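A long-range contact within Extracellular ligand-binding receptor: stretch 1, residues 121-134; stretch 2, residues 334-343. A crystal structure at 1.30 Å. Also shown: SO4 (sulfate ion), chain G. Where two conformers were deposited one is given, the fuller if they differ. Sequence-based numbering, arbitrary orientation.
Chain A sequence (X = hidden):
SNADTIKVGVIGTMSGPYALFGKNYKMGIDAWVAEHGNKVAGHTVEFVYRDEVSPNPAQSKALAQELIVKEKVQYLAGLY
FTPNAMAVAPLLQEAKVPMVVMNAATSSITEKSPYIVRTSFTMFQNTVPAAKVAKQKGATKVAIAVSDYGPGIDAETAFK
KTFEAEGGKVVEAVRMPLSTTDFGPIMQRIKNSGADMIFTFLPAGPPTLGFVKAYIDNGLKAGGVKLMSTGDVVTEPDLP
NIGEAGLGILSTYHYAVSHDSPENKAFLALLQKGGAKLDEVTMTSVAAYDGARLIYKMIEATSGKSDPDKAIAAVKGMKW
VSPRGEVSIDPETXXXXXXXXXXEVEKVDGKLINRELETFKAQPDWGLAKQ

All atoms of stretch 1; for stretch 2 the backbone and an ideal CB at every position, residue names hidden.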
# COMPACT_ATOMS: atom_id res chain seq x y z
N PHE A 121 1.67 2.89 -3.37
CA PHE A 121 1.63 1.99 -4.54
C PHE A 121 0.29 2.23 -5.18
O PHE A 121 -0.61 2.83 -4.56
CB PHE A 121 1.81 0.49 -4.14
CG PHE A 121 0.79 0.02 -3.09
CD1 PHE A 121 1.03 0.32 -1.73
CD2 PHE A 121 -0.35 -0.70 -3.44
CE1 PHE A 121 0.15 -0.12 -0.73
CE2 PHE A 121 -1.25 -1.14 -2.45
CZ PHE A 121 -1.00 -0.82 -1.12
N THR A 122 0.12 1.71 -6.39
CA THR A 122 -1.25 1.55 -6.93
C THR A 122 -1.56 0.09 -7.21
O THR A 122 -0.67 -0.77 -7.32
CB THR A 122 -1.59 2.39 -8.19
OG1 THR A 122 -0.99 1.78 -9.34
CG2 THR A 122 -1.15 3.83 -8.01
N MSE A 123 -2.84 -0.22 -7.29
CA MSE A 123 -3.25 -1.56 -7.62
C MSE A 123 -2.80 -1.98 -9.01
O MSE A 123 -2.30 -3.07 -9.21
CB MSE A 123 -4.76 -1.71 -7.49
CG MSE A 123 -5.27 -1.37 -6.07
SE MSE A 123 -4.39 -2.35 -4.64
CE MSE A 123 -4.64 -4.12 -5.34
N PHE A 124 -2.97 -1.10 -10.01
CA PHE A 124 -2.44 -1.43 -11.33
C PHE A 124 -0.94 -1.69 -11.33
O PHE A 124 -0.45 -2.60 -12.02
CB PHE A 124 -2.71 -0.24 -12.28
CG PHE A 124 -3.97 -0.39 -13.10
CD1 PHE A 124 -5.23 -0.04 -12.56
CD2 PHE A 124 -3.93 -0.78 -14.46
CE1 PHE A 124 -6.37 -0.16 -13.35
CE2 PHE A 124 -5.10 -0.87 -15.21
CZ PHE A 124 -6.32 -0.56 -14.65
N GLN A 125 -0.21 -0.88 -10.56
CA GLN A 125 1.24 -1.00 -10.49
C GLN A 125 1.68 -2.40 -10.04
O GLN A 125 2.57 -2.99 -10.64
CB GLN A 125 1.76 0.06 -9.54
CG GLN A 125 3.29 0.18 -9.46
CD GLN A 125 3.63 1.39 -8.61
OE1 GLN A 125 3.06 1.60 -7.51
NE2 GLN A 125 4.54 2.22 -9.10
N ASN A 126 1.04 -2.94 -9.00
CA ASN A 126 1.38 -4.28 -8.50
C ASN A 126 0.68 -5.39 -9.28
O ASN A 126 1.19 -6.52 -9.35
CB ASN A 126 1.06 -4.43 -7.01
CG ASN A 126 2.01 -3.66 -6.09
OD1 ASN A 126 1.59 -3.08 -5.03
ND2 ASN A 126 3.26 -3.70 -6.44
N THR A 127 -0.49 -5.11 -9.88
CA THR A 127 -1.27 -6.18 -10.53
C THR A 127 -0.78 -6.53 -11.93
O THR A 127 -0.84 -7.70 -12.34
CB THR A 127 -2.76 -5.79 -10.57
OG1 THR A 127 -3.24 -5.68 -9.24
CG2 THR A 127 -3.60 -6.86 -11.30
N VAL A 128 -0.30 -5.54 -12.69
CA VAL A 128 0.18 -5.88 -14.05
C VAL A 128 1.30 -6.95 -13.94
O VAL A 128 1.25 -7.93 -14.70
CB VAL A 128 0.59 -4.58 -14.77
CG1 VAL A 128 1.47 -4.87 -16.00
CG2 VAL A 128 -0.68 -3.81 -15.19
N PRO A 129 2.30 -6.81 -13.03
CA PRO A 129 3.26 -7.91 -12.90
C PRO A 129 2.65 -9.24 -12.45
O PRO A 129 3.12 -10.29 -12.87
CB PRO A 129 4.28 -7.35 -11.87
CG PRO A 129 4.26 -5.86 -12.15
CD PRO A 129 2.77 -5.59 -12.34
N ALA A 130 1.62 -9.21 -11.59
CA ALA A 130 0.98 -10.45 -11.17
C ALA A 130 0.42 -11.17 -12.38
O ALA A 130 0.53 -12.42 -12.45
CB ALA A 130 -0.13 -10.19 -10.16
N ALA A 131 -0.19 -10.44 -13.33
CA ALA A 131 -0.76 -11.10 -14.52
C ALA A 131 0.33 -11.66 -15.42
O ALA A 131 0.14 -12.71 -16.04
CB ALA A 131 -1.64 -10.11 -15.28
N LYS A 132 1.45 -10.92 -15.53
CA LYS A 132 2.61 -11.42 -16.29
C LYS A 132 3.16 -12.70 -15.67
O LYS A 132 3.40 -13.69 -16.37
CB LYS A 132 3.68 -10.31 -16.32
CG LYS A 132 3.35 -9.17 -17.31
CD LYS A 132 4.40 -8.06 -17.41
CE LYS A 132 4.25 -7.24 -18.69
NZ LYS A 132 5.51 -6.58 -19.17
N VAL A 133 3.29 -12.72 -14.36
CA VAL A 133 3.81 -13.90 -13.68
C VAL A 133 2.82 -15.08 -13.80
O VAL A 133 3.21 -16.22 -13.99
CB VAL A 133 4.14 -13.64 -12.19
CG1 VAL A 133 4.54 -14.95 -11.50
CG2 VAL A 133 5.27 -12.64 -12.08
N ALA A 134 1.52 -14.77 -13.74
CA ALA A 134 0.53 -15.83 -13.85
C ALA A 134 0.72 -16.60 -15.18
O ALA A 134 0.72 -17.85 -15.21
CB ALA A 134 -0.88 -15.27 -13.72
N UNK A 334 2.43 12.22 -10.09
CA UNK A 334 2.69 12.45 -8.66
C UNK A 334 2.61 11.15 -7.86
O UNK A 334 2.42 11.17 -6.64
CB UNK A 334 1.70 13.47 -8.10
N UNK A 335 2.82 10.04 -8.55
CA UNK A 335 2.86 8.71 -7.91
C UNK A 335 4.28 8.15 -7.91
O UNK A 335 5.07 8.39 -8.85
CB UNK A 335 1.92 7.74 -8.63
N UNK A 336 4.61 7.37 -6.89
CA UNK A 336 5.96 6.75 -6.76
C UNK A 336 6.17 5.63 -7.79
O UNK A 336 5.49 4.61 -7.77
CB UNK A 336 6.15 6.19 -5.35
N UNK A 337 7.15 5.85 -8.70
CA UNK A 337 7.63 4.80 -9.57
C UNK A 337 8.59 3.91 -8.78
O UNK A 337 9.44 4.43 -8.05
CB UNK A 337 8.31 5.38 -10.81
N UNK A 338 8.46 2.60 -8.89
CA UNK A 338 9.20 1.71 -8.00
C UNK A 338 9.23 0.32 -8.59
O UNK A 338 8.39 -0.10 -9.41
CB UNK A 338 8.58 1.69 -6.60
N UNK A 339 10.18 -0.48 -8.11
CA UNK A 339 10.20 -1.91 -8.47
C UNK A 339 8.96 -2.62 -7.90
O UNK A 339 8.44 -2.26 -6.81
CB UNK A 339 11.48 -2.58 -7.95
N UNK A 340 8.49 -3.62 -8.64
CA UNK A 340 7.51 -4.57 -8.12
C UNK A 340 8.16 -5.93 -8.10
O UNK A 340 8.81 -6.30 -9.10
CB UNK A 340 6.23 -4.58 -8.95
N UNK A 341 8.09 -6.63 -6.99
CA UNK A 341 8.78 -7.90 -6.85
C UNK A 341 7.75 -9.05 -6.85
O UNK A 341 6.66 -8.91 -6.30
CB UNK A 341 9.62 -7.92 -5.57
N UNK A 342 8.15 -10.17 -7.43
CA UNK A 342 7.44 -11.44 -7.21
C UNK A 342 8.01 -12.05 -5.96
O UNK A 342 9.25 -12.18 -5.85
CB UNK A 342 7.57 -12.39 -8.40
N UNK A 343 7.14 -12.46 -5.02
CA UNK A 343 7.58 -13.12 -3.79
C UNK A 343 6.84 -14.42 -3.63
O UNK A 343 5.76 -14.64 -4.21
CB UNK A 343 7.36 -12.23 -2.57
S SO4 G . -0.90 18.40 -12.28
O1 SO4 G . -1.50 19.09 -11.11
O2 SO4 G . -1.12 19.15 -13.54
O3 SO4 G . 0.55 18.22 -12.09
O4 SO4 G . -1.60 17.06 -12.47

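Position 334 has no atom of stretch 1 within 5.5 Å of its ideal CB. Its phi/psi of 64/24 is left-handed, which glycine or asparagine takes most readily, but the sulfate nearby hints at a basic residue. It is Arg-334, whose NH2 donates to SO4 O4 at 3.0 Å.

At position 335 CA-to-CB points toward stretch 1. The ideal CB lies 5.0 Å from Thr-122 CG2, and Gln-125 OE1 lies beyond it as an acceptor. A donor of some reach would suit, such as histidine or glutamine. It is His-335, whose NE2 donates to Gln-125 OE1 at 2.8 Å and 171°. Thr-122 CG2 sits over one face of the ring, 3.5 Å from its centroid, a CH-pi contact.

Position 336 points sideways, with nothing of stretch 1 near its ideal CB. The extended backbone suits a beta-branched residue, but many others would fit. It is Ile-336. Its main contribution is backbone: Gln-125 NE2 donates to Ile-336 O at 2.9 Å.

Position 337 points away, so stretch 1 constrains it little. It is Thr-337.

Position 338 points toward stretch 1. Its ideal CB is 4.8 Å from Gln-125 NE2, and Gln-125 OE1 can accept a further bond. A long side chain with a donor would suit, such as glutamine or lysine. It is Gln-338, whose NE2 donates to Gln-125 OE1 at 2.9 Å. That oxygen also accepts from His-335 NE2 and Thr-122 N, so one amide ties the start of the helix to the strand.

Position 339 points away, and a polar residue is as likely as any. It is Asn-339, whose ND2 donates to the side chain of position 341.

Position 340 points toward the helix. Its ideal CB is 4.0 Å from both Pro-129 CG and Asn-126 ND2, so space is short. A compact apolar residue would suit: valine, alanine or perhaps isoleucine. It is Val-340. Val-340 CG1 packs on Pro-129 CG at 3.7 Å, and both methyls lie close to Asn-126 ND2, with Val-340 CG2 at 3.4 Å. Val-340 CG2 is also 3.5 Å from Gln-125 O, which has no partner in the model.

Position 341 points away and could hold a large residue. It is Tyr-341; its OH accepts from Asn-339 ND2 at 3.0 Å.

Position 342 points toward stretch 1, its ideal CB 4.3 Å from Val-133 CG2. Leucine, isoleucine or valine would suit. Leu-342 places CD2 3.8 Å from Val-133 CG1.

Position 343 is out of reach. It is Arg-343, hydrogen-bonded elsewhere in the structure.

Stretch 2 (334-343) RHITQNVYLR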
# COMPACT_ATOMS: atom_id res chain seq x y z
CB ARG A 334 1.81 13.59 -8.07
CG ARG A 334 2.31 14.95 -8.53
CD ARG A 334 1.23 16.03 -8.28
NE ARG A 334 0.11 15.93 -9.22
CZ ARG A 334 -1.10 15.45 -8.98
NH1 ARG A 334 -1.40 14.93 -7.81
NH2 ARG A 334 -2.02 15.49 -9.93
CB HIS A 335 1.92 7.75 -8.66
CG HIS A 335 1.90 6.42 -8.01
ND1 HIS A 335 1.36 6.22 -6.76
CD2 HIS A 335 2.52 5.24 -8.37
CE1 HIS A 335 1.62 4.96 -6.37
NE2 HIS A 335 2.32 4.34 -7.34
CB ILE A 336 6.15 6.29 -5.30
CG1 ILE A 336 7.61 5.92 -5.03
CG2 ILE A 336 5.16 5.21 -4.88
CD1 ILE A 336 7.97 5.85 -3.56
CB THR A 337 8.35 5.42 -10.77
OG1 THR A 337 7.33 6.06 -11.55
CG2 THR A 337 9.04 4.36 -11.64
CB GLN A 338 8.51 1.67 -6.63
CG GLN A 338 7.07 1.11 -6.66
CD GLN A 338 6.38 1.39 -5.34
OE1 GLN A 338 7.05 1.52 -4.32
NE2 GLN A 338 5.04 1.47 -5.33
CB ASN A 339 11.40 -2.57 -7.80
CG ASN A 339 12.73 -2.00 -8.25
OD1 ASN A 339 12.82 -1.30 -9.28
ND2 ASN A 339 13.77 -2.32 -7.48
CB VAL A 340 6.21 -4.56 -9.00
CG1 VAL A 340 5.24 -5.64 -8.54
CG2 VAL A 340 5.56 -3.17 -8.91
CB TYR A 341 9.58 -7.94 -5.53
CG TYR A 341 10.53 -6.78 -5.36
CD1 TYR A 341 10.12 -5.57 -4.75
CD2 TYR A 341 11.86 -6.90 -5.78
CE1 TYR A 341 10.98 -4.51 -4.61
CE2 TYR A 341 12.73 -5.85 -5.58
CZ TYR A 341 12.31 -4.65 -5.00
OH TYR A 341 13.21 -3.62 -4.84
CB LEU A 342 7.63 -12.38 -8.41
CG LEU A 342 7.06 -13.80 -8.15
CD1 LEU A 342 5.53 -13.78 -8.02
CD2 LEU A 342 7.54 -14.74 -9.24
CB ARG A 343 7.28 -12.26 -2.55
CG ARG A 343 7.74 -10.79 -2.68
CD ARG A 343 6.64 -9.85 -3.19
NE ARG A 343 5.43 -9.94 -2.35
CZ ARG A 343 5.31 -9.37 -1.15
NH1 ARG A 343 6.23 -8.52 -0.66
NH2 ARG A 343 4.25 -9.67 -0.39
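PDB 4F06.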